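Local coordinates for protein HepC.19480.a.B1 (Helicobacter pylori, PDB 6MTZ) that is of unknown function but probably acts as a DHH/DHHA1-family phosphoesterase, at residues Asn185-Phe189 with Leu268-Met272; Leu26-Gln30 with Trp147-Val152; Val46-Ile50 with Leu72-Glu78. One frame throughout, in Å; residues are numbered along the deposited sequence.

Interaction 1 joins the loop before helix 190-203 to the end of strand 264-270 in the mixed C-terminal sheet. It is partly buried and combines apolar packing with an amide-hydroxyl hydrogen bond, two waters and an aromatic pair. Interactions 2 and 3 are buried contacts tied to the parallel N-terminal sheet: interaction 2 packs one helix against another and is largely apolar, while interaction 3 is apolar beneath a polar S47-E78 edge. Along the chain, interaction 3 is nested within the loop that interaction 2 closes. Interactions 1 and 3 approach to about 4 Å between nearest atoms without touching; R186 and R49 both form salt bridges with E45. Interaction 2 lies about 12 Å from either, nearest atoms.

Interaction 1: residues Asn185-Phe189 with Leu268-Met272; sequences NRFMF and LSYSM
Residues 186-188 follow a helix-like backbone path ahead of helix 190-203, with F189 at its N-cap position and one i to i+4 hydrogen bond, F189 N to N185 O (3.0 Å). In the other segment, 268-270 ends a strand of the mixed C-terminal sheet, and S271 (phi/psi 70/13) turns the chain off it. The contact forms an interdomain junction, consistent with the two-domain DHH/DHHA1 fold. Nearest CA pairs are N185-M272 (6.1 Å), M188-Y270 (6.9 Å) and F187-S271 (7.0 Å). N185 (chi1 t) shapes its own loop through an Asx motif, OD1 accepting from M188 N at 2.8 Å, while its ND2 donates to S271 OG at 3.0 Å and 154°. S271 OG in turn donates to Y270 O at 2.6 Å. F187 and Y270, both chi1 t, form an edge-to-face pair, the Y270 edge toward the F187 face, centroids 4.7 Å apart and planes at 68°. M188 (m, m, m) lays its CG 3.9 Å from M272 CG, and its SD accepts a weak bond from Y270 N at 3.5 Å. M272 CE reaches F189 CE2 at 3.8 Å. One water links N185 ND2 (3.0 Å) to M272 O (3.2 Å); another accepts from F187 N at 2.9 Å and donates to S271 OG at 2.8 Å.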
loop_
_atom_site.group_PDB
_atom_site.type_symbol
_atom_site.label_atom_id
_atom_site.label_comp_id
_atom_site.label_asym_id
_atom_site.label_seq_id
_atom_site.Cartn_x
_atom_site.Cartn_y
_atom_site.Cartn_z
ATOM N N ASN A 185 -3.725 2.300 -7.051
ATOM C CA ASN A 185 -4.552 1.943 -5.901
ATOM C C ASN A 185 -3.842 0.931 -5.008
ATOM O O ASN A 185 -3.407 -0.134 -5.472
ATOM C CB ASN A 185 -5.892 1.365 -6.369
ATOM C CG ASN A 185 -6.802 0.995 -5.207
ATOM O OD1 ASN A 185 -6.771 -0.126 -4.715
ATOM N ND2 ASN A 185 -7.630 1.945 -4.776
ATOM N N ARG A 186 -3.746 1.271 -3.716
ATOM C CA ARG A 186 -2.955 0.464 -2.791
ATOM C C ARG A 186 -3.611 -0.883 -2.526
ATOM O O ARG A 186 -2.918 -1.908 -2.445
ATOM C CB ARG A 186 -2.731 1.214 -1.475
ATOM C CG ARG A 186 -1.795 0.474 -0.507
ATOM C CD ARG A 186 -1.359 1.350 0.704
ATOM N NE ARG A 186 -2.458 1.721 1.605
ATOM C CZ ARG A 186 -2.852 1.004 2.662
ATOM N NH1 ARG A 186 -2.239 -0.134 2.975
ATOM N NH2 ARG A 186 -3.852 1.430 3.423
ATOM N N PHE A 187 -4.942 -0.909 -2.400
ATOM C CA PHE A 187 -5.623 -2.168 -2.118
ATOM C C PHE A 187 -5.460 -3.146 -3.273
ATOM O O PHE A 187 -5.142 -4.322 -3.065
ATOM C CB PHE A 187 -7.116 -1.953 -1.854
ATOM C CG PHE A 187 -7.843 -3.239 -1.533
ATOM C CD1 PHE A 187 -8.367 -4.035 -2.535
ATOM C CD2 PHE A 187 -7.926 -3.687 -0.227
ATOM C CE1 PHE A 187 -8.993 -5.245 -2.233
ATOM C CE2 PHE A 187 -8.552 -4.880 0.076
ATOM C CZ PHE A 187 -9.084 -5.661 -0.926
ATOM N N MET A 188 -5.703 -2.684 -4.500
ATOM C CA MET A 188 -5.692 -3.604 -5.628
ATOM C C MET A 188 -4.276 -3.991 -6.042
ATOM O O MET A 188 -4.071 -5.108 -6.522
ATOM C CB MET A 188 -6.446 -2.992 -6.814
ATOM C CG MET A 188 -7.955 -2.774 -6.562
ATOM S SD MET A 188 -8.886 -4.282 -6.255
ATOM C CE MET A 188 -8.882 -5.072 -7.879
ATOM N N PHE A 189 -3.297 -3.099 -5.859
ATOM C CA PHE A 189 -1.942 -3.280 -6.390
ATOM C C PHE A 189 -0.907 -3.045 -5.290
ATOM O O PHE A 189 -0.045 -2.177 -5.393
ATOM C CB PHE A 189 -1.695 -2.342 -7.561
ATOM C CG PHE A 189 -2.882 -2.207 -8.476
ATOM C CD1 PHE A 189 -3.368 -3.308 -9.152
ATOM C CD2 PHE A 189 -3.501 -0.976 -8.662
ATOM C CE1 PHE A 189 -4.466 -3.187 -10.015
ATOM C CE2 PHE A 189 -4.588 -0.843 -9.510
ATOM C CZ PHE A 189 -5.074 -1.954 -10.193
ATOM N N LEU A 268 -14.946 -6.743 -10.928
ATOM C CA LEU A 268 -15.161 -6.099 -9.637
ATOM C C LEU A 268 -13.826 -5.680 -9.034
ATOM O O LEU A 268 -12.952 -6.525 -8.797
ATOM C CB LEU A 268 -15.900 -7.037 -8.683
ATOM C CG LEU A 268 -15.831 -6.581 -7.229
ATOM C CD1 LEU A 268 -16.715 -5.384 -7.024
ATOM C CD2 LEU A 268 -16.244 -7.715 -6.312
ATOM N N SER A 269 -13.676 -4.386 -8.780
ATOM C CA SER A 269 -12.538 -3.852 -8.047
ATOM C C SER A 269 -13.032 -3.260 -6.729
ATOM O O SER A 269 -14.238 -3.188 -6.476
ATOM C CB SER A 269 -11.796 -2.808 -8.882
ATOM O OG SER A 269 -12.547 -1.615 -8.981
ATOM N N TYR A 270 -12.090 -2.800 -5.897
ATOM C CA TYR A 270 -12.408 -2.337 -4.547
ATOM C C TYR A 270 -11.551 -1.143 -4.176
ATOM O O TYR A 270 -10.327 -1.205 -4.309
ATOM C CB TYR A 270 -12.180 -3.441 -3.522
ATOM C CG TYR A 270 -12.515 -3.083 -2.092
ATOM C CD1 TYR A 270 -13.835 -2.910 -1.694
ATOM C CD2 TYR A 270 -11.516 -2.987 -1.122
ATOM C CE1 TYR A 270 -14.165 -2.621 -0.388
ATOM C CE2 TYR A 270 -11.835 -2.694 0.212
ATOM C CZ TYR A 270 -13.161 -2.510 0.568
ATOM O OH TYR A 270 -13.501 -2.224 1.877
ATOM N N SER A 271 -12.200 -0.073 -3.709
ATOM C CA SER A 271 -11.605 1.194 -3.265
ATOM C C SER A 271 -11.015 2.034 -4.394
ATOM O O SER A 271 -10.314 3.017 -4.118
ATOM C CB SER A 271 -10.528 0.985 -2.189
ATOM O OG SER A 271 -9.295 0.550 -2.761
ATOM N N MET A 272 -11.294 1.723 -5.660
ATOM C CA MET A 272 -10.596 2.467 -6.714
ATOM C C MET A 272 -11.139 3.876 -6.922
ATOM O O MET A 272 -10.413 4.727 -7.450
ATOM C CB MET A 272 -10.625 1.674 -8.010
ATOM C CG MET A 272 -9.885 0.354 -7.836
ATOM S SD MET A 272 -9.226 -0.346 -9.350
ATOM C CE MET A 272 -7.937 0.842 -9.753
HETATM O O HOH W 1 -7.422 4.498 -6.373
HETATM O O HOH W 2 -6.851 1.196 -1.672
#

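Interaction 2: residues Leu26-Gln30 with Trp147-Val152; sequences LVSKQ and WLEPLV
Segment 26-30, toward the C-terminal end of the helix that follows strand 10-15, faces 147-152, inside helix 145-159. V27 and L148 are the nearest CA pair, 7.7 Å apart. The second helix keeps regular bonds L151 N to W147 O (3.0 Å) and V152 N to L148 O (2.9 Å), but is kinked at P150, whose ring nitrogen carries no proton to bond the preceding turn. Apolar packing dominates the interface. L148 (t, p) points toward the first segment and sets CD1 3.6 Å from L26 CD2 and 4.1 Å from V27 CG2. One turn further on, V152 CG2 meets V27 CG2 at 3.7 Å, and L151 CD1 lies 4.3 Å from L26 CD1. The aromatic contribution comes from W147 (chi1 p), whose indole edge approaches L26 CD2, with CZ3 at 4.1 Å. Q30 (m, m) supplies the polar side chain: its aliphatic CG rests 3.9 Å from L148 CD2 and NE2 lies 4.0 Å from W147 CH2, while OE1 is hydrogen-bonded to N144 ND2. L26 also touches helix 190-203, and V27 helix 125-136. This is apolar helix-helix packing, joining the helix after strand 10-15 to helix 145-159, outside the parallel sheet of the probable DHH domain.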
loop_
_atom_site.group_PDB
_atom_site.type_symbol
_atom_site.label_atom_id
_atom_site.label_comp_id
_atom_site.label_asym_id
_atom_site.label_seq_id
_atom_site.Cartn_x
_atom_site.Cartn_y
_atom_site.Cartn_z
ATOM N N LEU A 26 12.213 1.068 2.462
ATOM C CA LEU A 26 13.402 1.339 1.658
ATOM C C LEU A 26 14.646 0.913 2.417
ATOM O O LEU A 26 15.543 0.263 1.859
ATOM C CB LEU A 26 13.484 2.824 1.293
ATOM C CG LEU A 26 14.643 3.272 0.385
ATOM C CD1 LEU A 26 14.249 4.509 -0.396
ATOM C CD2 LEU A 26 15.910 3.581 1.162
ATOM N N VAL A 27 14.707 1.260 3.699
ATOM C CA VAL A 27 15.886 0.940 4.491
ATOM C C VAL A 27 16.031 -0.567 4.619
ATOM O O VAL A 27 17.100 -1.126 4.345
ATOM C CB VAL A 27 15.807 1.624 5.865
ATOM C CG1 VAL A 27 16.812 0.989 6.837
ATOM C CG2 VAL A 27 16.053 3.137 5.727
ATOM N N SER A 28 14.948 -1.258 4.998
ATOM C CA SER A 28 15.062 -2.693 5.243
ATOM C C SER A 28 15.407 -3.451 3.976
ATOM O O SER A 28 16.103 -4.468 4.046
ATOM C CB SER A 28 13.781 -3.261 5.851
ATOM O OG SER A 28 12.701 -3.214 4.942
ATOM N N LYS A 29 14.922 -2.990 2.811
ATOM C CA LYS A 29 15.293 -3.670 1.561
ATOM C C LYS A 29 16.773 -3.500 1.232
ATOM O O LYS A 29 17.309 -4.254 0.412
ATOM C CB LYS A 29 14.447 -3.164 0.387
ATOM C CG LYS A 29 13.047 -3.764 0.340
ATOM C CD LYS A 29 12.057 -2.834 -0.323
ATOM C CE LYS A 29 11.829 -3.237 -1.749
ATOM N NZ LYS A 29 11.084 -4.501 -1.786
ATOM N N GLN A 30 17.453 -2.535 1.852
ATOM C CA GLN A 30 18.889 -2.430 1.645
ATOM C C GLN A 30 19.660 -3.501 2.406
ATOM O O GLN A 30 20.844 -3.705 2.121
ATOM C CB GLN A 30 19.366 -1.029 2.032
ATOM C CG GLN A 30 18.776 0.069 1.111
ATOM C CD GLN A 30 19.446 0.113 -0.261
ATOM O OE1 GLN A 30 20.673 0.030 -0.366
ATOM N NE2 GLN A 30 18.640 0.230 -1.320
ATOM N N TRP A 147 24.447 7.751 0.297
ATOM C CA TRP A 147 23.160 8.418 0.133
ATOM C C TRP A 147 22.104 7.920 1.109
ATOM O O TRP A 147 21.184 8.679 1.442
ATOM C CB TRP A 147 22.635 8.292 -1.307
ATOM C CG TRP A 147 22.356 6.896 -1.807
ATOM C CD1 TRP A 147 23.180 6.129 -2.589
ATOM C CD2 TRP A 147 21.171 6.118 -1.594
ATOM N NE1 TRP A 147 22.587 4.917 -2.853
ATOM C CE2 TRP A 147 21.350 4.890 -2.265
ATOM C CE3 TRP A 147 19.980 6.335 -0.896
ATOM C CZ2 TRP A 147 20.384 3.898 -2.268
ATOM C CZ3 TRP A 147 19.015 5.334 -0.895
ATOM C CH2 TRP A 147 19.229 4.131 -1.569
ATOM N N LEU A 148 22.232 6.691 1.608
ATOM C CA LEU A 148 21.185 6.144 2.462
ATOM C C LEU A 148 21.123 6.868 3.808
ATOM O O LEU A 148 20.029 7.209 4.286
ATOM C CB LEU A 148 21.392 4.638 2.643
ATOM C CG LEU A 148 20.335 3.969 3.530
ATOM C CD1 LEU A 148 18.925 4.235 2.997
ATOM C CD2 LEU A 148 20.588 2.486 3.620
ATOM N N GLU A 149 22.285 7.142 4.427
ATOM C CA GLU A 149 22.245 7.818 5.723
ATOM C C GLU A 149 21.732 9.251 5.596
ATOM O O GLU A 149 20.938 9.680 6.441
ATOM C CB GLU A 149 23.613 7.773 6.416
ATOM C CG GLU A 149 23.937 6.369 6.925
ATOM C CD GLU A 149 25.246 6.284 7.689
ATOM O OE1 GLU A 149 25.925 7.319 7.844
ATOM O OE2 GLU A 149 25.597 5.171 8.136
ATOM N N PRO A 150 22.128 10.022 4.575
ATOM C CA PRO A 150 21.476 11.329 4.384
ATOM C C PRO A 150 19.972 11.228 4.176
ATOM O O PRO A 150 19.211 12.047 4.711
ATOM C CB PRO A 150 22.187 11.879 3.142
ATOM C CG PRO A 150 23.556 11.310 3.266
ATOM C CD PRO A 150 23.302 9.889 3.699
ATOM N N LEU A 151 19.523 10.243 3.404
ATOM C CA LEU A 151 18.086 10.067 3.210
ATOM C C LEU A 151 17.391 9.775 4.533
ATOM O O LEU A 151 16.321 10.327 4.819
ATOM C CB LEU A 151 17.826 8.957 2.188
ATOM C CG LEU A 151 16.399 8.787 1.628
ATOM C CD1 LEU A 151 16.440 8.113 0.277
ATOM C CD2 LEU A 151 15.526 7.962 2.555
ATOM N N VAL A 152 17.991 8.913 5.357
ATOM C CA VAL A 152 17.413 8.610 6.661
ATOM C C VAL A 152 17.315 9.871 7.503
ATOM O O VAL A 152 16.265 10.166 8.088
ATOM C CB VAL A 152 18.234 7.517 7.364
ATOM C CG1 VAL A 152 17.855 7.441 8.839
ATOM C CG2 VAL A 152 18.000 6.187 6.671
#

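Interaction 3: residues Val46-Ile50 with Leu72-Glu78; sequences VSARI and LNLNLNE
Residues 46-50 belong to helix 43-59, the connecting helix of a beta-alpha-beta crossover from strand 35-39 to strand 64-70 in the parallel, Rossmann-like N-terminal sheet. Residues 72-78 leave strand 64-70 in extended conformation (phi/psi near -134/143 to -78/168 over 72-75) and enter helix 76-85. The nearest CA pairs are S47-E78 at 6.9 Å and V46-L74 at 8.1 Å. V46 (chi1 t) points toward the other segment and splits its methyls: CG2 lies 3.9 Å from L72 CD2, and CG1 3.6 Å from L74 CD2. S47 (m) leaves sideways, placing OG 2.9 Å from E78 OE2, while its carbonyl O accepts from a water at 2.7 Å whose approach to E78 OE2 is long and weak at 3.4 Å. I50, whose N closes a helical turn on V46 O at 3.0 Å, has its CA-to-CB bond pointing toward 72-78; in its m, t rotamer CD1 lies 3.9 Å from L74 CD2 and 3.2 Å from E78 OE1. L74 CD2 therefore approaches both V46 and I50, residues one turn apart. Beneath the helix, I50 and L72 also touch L14 of strand 10-15, over which the crossover passes. In DHH proteins the strand ends nearby carry metal-binding residues; H16, which L72 touches, and D102, beside N73, probably correspond to such motif positions, although no metal is modelled here. The incoming helix is N-capped by N75, whose OD1 accepts from E78 N at 3.1 Å and 151°.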
loop_
_atom_site.group_PDB
_atom_site.type_symbol
_atom_site.label_atom_id
_atom_site.label_comp_id
_atom_site.label_asym_id
_atom_site.label_seq_id
_atom_site.Cartn_x
_atom_site.Cartn_y
_atom_site.Cartn_z
ATOM N N VAL A 46 -3.925 -3.230 10.514
ATOM C CA VAL A 46 -2.733 -3.739 11.205
ATOM C C VAL A 46 -2.941 -5.191 11.622
ATOM O O VAL A 46 -2.074 -6.050 11.406
ATOM C CB VAL A 46 -2.381 -2.857 12.415
ATOM C CG1 VAL A 46 -1.266 -3.509 13.230
ATOM C CG2 VAL A 46 -1.970 -1.462 11.959
ATOM N N SER A 47 -4.106 -5.488 12.208
ATOM C CA SER A 47 -4.400 -6.858 12.615
ATOM C C SER A 47 -4.454 -7.785 11.414
ATOM O O SER A 47 -3.971 -8.922 11.480
ATOM C CB SER A 47 -5.716 -6.910 13.394
ATOM O OG SER A 47 -5.556 -6.289 14.654
ATOM N N ALA A 48 -5.023 -7.313 10.299
ATOM C CA ALA A 48 -5.068 -8.147 9.104
ATOM C C ALA A 48 -3.666 -8.499 8.633
ATOM O O ALA A 48 -3.391 -9.654 8.289
ATOM C CB ALA A 48 -5.844 -7.446 7.990
ATOM N N ARG A 49 -2.758 -7.523 8.629
ATOM C CA ARG A 49 -1.405 -7.809 8.171
ATOM C C ARG A 49 -0.689 -8.746 9.133
ATOM O O ARG A 49 0.110 -9.581 8.698
ATOM C CB ARG A 49 -0.615 -6.514 7.976
ATOM C CG ARG A 49 -1.259 -5.448 7.047
ATOM C CD ARG A 49 -1.574 -5.957 5.633
ATOM N NE ARG A 49 -2.313 -4.958 4.857
ATOM C CZ ARG A 49 -3.201 -5.241 3.902
ATOM N NH1 ARG A 49 -3.462 -6.495 3.586
ATOM N NH2 ARG A 49 -3.832 -4.264 3.259
ATOM N N ILE A 50 -0.983 -8.655 10.434
ATOM C CA ILE A 50 -0.330 -9.556 11.375
ATOM C C ILE A 50 -0.806 -10.982 11.140
ATOM O O ILE A 50 -0.013 -11.931 11.171
ATOM C CB ILE A 50 -0.562 -9.084 12.824
ATOM C CG1 ILE A 50 0.298 -7.850 13.109
ATOM C CG2 ILE A 50 -0.212 -10.175 13.813
ATOM C CD1 ILE A 50 -0.122 -7.075 14.321
ATOM N N LEU A 72 4.282 1.725 13.758
ATOM C CA LEU A 72 2.921 1.392 14.144
ATOM C C LEU A 72 2.920 1.096 15.632
ATOM O O LEU A 72 3.883 0.521 16.154
ATOM C CB LEU A 72 2.410 0.182 13.368
ATOM C CG LEU A 72 2.296 0.319 11.849
ATOM C CD1 LEU A 72 2.382 -1.054 11.213
ATOM C CD2 LEU A 72 0.988 0.998 11.446
ATOM N N ASN A 73 1.866 1.492 16.326
ATOM C CA ASN A 73 1.714 1.041 17.698
ATOM C C ASN A 73 0.601 0.014 17.747
ATOM O O ASN A 73 -0.384 0.116 17.011
ATOM C CB ASN A 73 1.467 2.192 18.677
ATOM C CG ASN A 73 0.166 2.887 18.464
ATOM O OD1 ASN A 73 -0.172 3.272 17.346
ATOM N ND2 ASN A 73 -0.574 3.091 19.553
ATOM N N LEU A 74 0.797 -1.011 18.565
ATOM C CA LEU A 74 -0.178 -2.069 18.748
ATOM C C LEU A 74 -0.898 -1.842 20.066
ATOM O O LEU A 74 -0.314 -1.328 21.027
ATOM C CB LEU A 74 0.499 -3.447 18.736
ATOM C CG LEU A 74 1.458 -3.761 17.574
ATOM C CD1 LEU A 74 2.147 -5.113 17.774
ATOM C CD2 LEU A 74 0.724 -3.739 16.248
ATOM N N ASN A 75 -2.179 -2.202 20.105
ATOM C CA ASN A 75 -2.822 -2.249 21.405
ATOM C C ASN A 75 -2.406 -3.526 22.122
ATOM O O ASN A 75 -1.805 -4.430 21.531
ATOM C CB ASN A 75 -4.342 -2.168 21.278
ATOM C CG ASN A 75 -4.868 -2.944 20.098
ATOM O OD1 ASN A 75 -4.786 -4.173 20.058
ATOM N ND2 ASN A 75 -5.424 -2.228 19.127
ATOM N N LEU A 76 -2.722 -3.588 23.418
ATOM C CA LEU A 76 -2.276 -4.711 24.238
ATOM C C LEU A 76 -2.737 -6.034 23.651
ATOM O O LEU A 76 -2.001 -7.027 23.676
ATOM C CB LEU A 76 -2.794 -4.563 25.669
ATOM C CG LEU A 76 -2.070 -3.596 26.608
ATOM C CD1 LEU A 76 -2.786 -3.532 27.950
ATOM C CD2 LEU A 76 -0.611 -4.011 26.798
ATOM N N ASN A 77 -3.947 -6.058 23.103
ATOM C CA ASN A 77 -4.503 -7.308 22.613
ATOM C C ASN A 77 -3.746 -7.814 21.392
ATOM O O ASN A 77 -3.490 -9.018 21.276
ATOM C CB ASN A 77 -5.983 -7.122 22.292
ATOM C CG ASN A 77 -6.666 -8.419 21.969
ATOM O OD1 ASN A 77 -7.197 -9.089 22.855
ATOM N ND2 ASN A 77 -6.648 -8.794 20.694
ATOM N N GLU A 78 -3.379 -6.914 20.473
ATOM C CA GLU A 78 -2.631 -7.337 19.290
ATOM C C GLU A 78 -1.200 -7.728 19.638
ATOM O O GLU A 78 -0.646 -8.657 19.038
ATOM C CB GLU A 78 -2.638 -6.240 18.229
ATOM C CG GLU A 78 -3.742 -6.412 17.201
ATOM C CD GLU A 78 -3.671 -7.754 16.482
ATOM O OE1 GLU A 78 -2.575 -8.116 16.014
ATOM O OE2 GLU A 78 -4.707 -8.447 16.389
HETATM O O HOH W 3 -3.802 -10.430 13.770
#